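Side-chain contact in topoisomerase IV subunit A (Escherichia coli, PDB 1ZVT), which helps topoisomerase IV decatenate and relax DNA, its C-terminal domain being a beta-pinwheel that probably binds DNA and tunes substrate choice: residues 148-153 and 202-207. Numbering follows the deposited sequence.
Sequences LAITQA and LTIHVG
Strands 148-151 and 202-206 face each other from neighbouring sheets and run in the same direction, too far apart for any backbone bonding, with Leu148 CA 10.4 Å from Leu202 CA and Ile150 CA 11.0 Å from Ile204 CA. Two side-chain pairs span the gap, each meeting tip to tip. In the first, Leu148 CD2 reaches Leu202 CD2 at 3.5 Å, a little tighter than usual van der Waals contact, and also lies 4.0 Å from Leu202 CD1, so one methyl faces both ends of the opposing isopropyl fork. Two residues along, Ile150 CD1 meets Ile204 CD1 at 4.0 Å. Both isoleucines carry CG1 anti to the carbonyl carbon and then extend fully (chi2 176° in each), which brings the delta methyls end to end while the CG2 branches stay back from the contact. Here two adjacent blades of the beta-pinwheel pack face to face: strand 146-151 belongs to a four-stranded antiparallel sheet, strand 201-206 is the middle strand of the next. Met156 and Met158 of strand 155-160 lie against Leu148, Tyr194 touches both leucines, and Leu213 of strand 209-213 and Leu235 of a loop pack on Ile204.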
loop_
_atom_site.group_PDB
_atom_site.type_symbol
_atom_site.label_atom_id
_atom_site.label_comp_id
_atom_site.label_asym_id
_atom_site.label_seq_id
_atom_site.Cartn_x
_atom_site.Cartn_y
_atom_site.Cartn_z
ATOM N N LEU A 148 1.035 7.431 10.845
ATOM C CA LEU A 148 -0.127 8.278 11.068
ATOM C C LEU A 148 -1.326 7.549 10.501
ATOM O O LEU A 148 -1.324 7.136 9.326
ATOM C CB LEU A 148 0.043 9.653 10.403
ATOM C CG LEU A 148 -1.171 10.574 10.520
ATOM C CD1 LEU A 148 -1.487 10.968 11.965
ATOM C CD2 LEU A 148 -0.995 11.821 9.672
ATOM N N ALA A 149 -2.306 7.302 11.367
ATOM C CA ALA A 149 -3.509 6.589 10.961
ATOM C C ALA A 149 -4.688 7.514 11.097
ATOM O O ALA A 149 -4.788 8.265 12.072
ATOM C CB ALA A 149 -3.739 5.360 11.902
ATOM N N ILE A 150 -5.595 7.462 10.122
ATOM C CA ILE A 150 -6.828 8.253 10.158
ATOM C C ILE A 150 -7.982 7.299 9.883
ATOM O O ILE A 150 -7.948 6.570 8.895
ATOM C CB ILE A 150 -6.851 9.363 9.057
ATOM C CG1 ILE A 150 -5.583 10.241 9.182
ATOM C CG2 ILE A 150 -8.157 10.189 9.167
ATOM C CD1 ILE A 150 -5.499 11.292 8.044
ATOM N N THR A 151 -8.983 7.280 10.757
ATOM C CA THR A 151 -10.123 6.375 10.564
ATOM C C THR A 151 -11.266 6.985 9.744
ATOM O O THR A 151 -11.350 8.216 9.582
ATOM C CB THR A 151 -10.724 5.899 11.910
ATOM O OG1 THR A 151 -11.407 6.980 12.554
ATOM C CG2 THR A 151 -9.628 5.389 12.840
ATOM N N GLN A 152 -12.179 6.116 9.302
ATOM C CA GLN A 152 -13.355 6.522 8.539
ATOM C C GLN A 152 -14.221 7.470 9.379
ATOM O O GLN A 152 -14.872 8.374 8.844
ATOM C CB GLN A 152 -14.117 5.252 8.168
ATOM C CG GLN A 152 -15.374 5.385 7.379
ATOM C CD GLN A 152 -16.057 4.039 7.200
ATOM O OE1 GLN A 152 -17.286 3.934 7.316
ATOM N NE2 GLN A 152 -15.260 2.989 6.949
ATOM N N ALA A 153 -14.223 7.261 10.694
ATOM C CA ALA A 153 -15.011 8.102 11.609
ATOM C C ALA A 153 -14.363 9.463 11.831
ATOM O O ALA A 153 -15.016 10.408 12.289
ATOM C CB ALA A 153 -15.257 7.375 12.952
ATOM N N LEU A 202 0.566 18.045 6.993
ATOM C CA LEU A 202 -0.541 17.471 6.220
ATOM C C LEU A 202 -1.619 18.523 6.036
ATOM O O LEU A 202 -2.050 19.173 7.004
ATOM C CB LEU A 202 -1.158 16.268 6.946
ATOM C CG LEU A 202 -0.495 14.920 6.642
ATOM C CD1 LEU A 202 0.706 14.688 7.515
ATOM C CD2 LEU A 202 -1.509 13.840 6.863
ATOM N N THR A 203 -2.077 18.675 4.803
ATOM C CA THR A 203 -3.212 19.530 4.531
ATOM C C THR A 203 -4.296 18.604 4.013
ATOM O O THR A 203 -4.069 17.882 3.063
ATOM C CB THR A 203 -2.870 20.595 3.484
ATOM O OG1 THR A 203 -1.796 21.417 3.983
ATOM C CG2 THR A 203 -4.060 21.465 3.188
ATOM N N ILE A 204 -5.452 18.624 4.664
ATOM C CA ILE A 204 -6.515 17.660 4.375
ATOM C C ILE A 204 -7.753 18.431 3.969
ATOM O O ILE A 204 -8.149 19.375 4.667
ATOM C CB ILE A 204 -6.803 16.772 5.631
ATOM C CG1 ILE A 204 -5.535 16.039 6.091
ATOM C CG2 ILE A 204 -7.943 15.784 5.377
ATOM C CD1 ILE A 204 -5.697 15.231 7.377
ATOM N N HIS A 205 -8.378 18.041 2.849
ATOM C CA HIS A 205 -9.591 18.698 2.403
ATOM C C HIS A 205 -10.754 17.735 2.386
ATOM O O HIS A 205 -10.583 16.561 2.084
ATOM C CB HIS A 205 -9.441 19.241 0.994
ATOM C CG HIS A 205 -8.209 20.063 0.789
ATOM N ND1 HIS A 205 -8.264 21.375 0.384
ATOM C CD2 HIS A 205 -6.899 19.759 0.913
ATOM C CE1 HIS A 205 -7.041 21.847 0.263
ATOM N NE2 HIS A 205 -6.191 20.883 0.562
ATOM N N VAL A 206 -11.920 18.239 2.766
ATOM C CA VAL A 206 -13.175 17.544 2.586
ATOM C C VAL A 206 -14.058 18.580 1.906
ATOM O O VAL A 206 -14.533 19.511 2.571
ATOM C CB VAL A 206 -13.839 17.183 3.949
ATOM C CG1 VAL A 206 -15.195 16.559 3.741
ATOM C CG2 VAL A 206 -12.932 16.269 4.818
ATOM N N GLY A 207 -14.286 18.416 0.608
ATOM C CA GLY A 207 -14.967 19.459 -0.181
ATOM C C GLY A 207 -14.245 20.789 -0.004
ATOM O O GLY A 207 -13.014 20.862 -0.129
#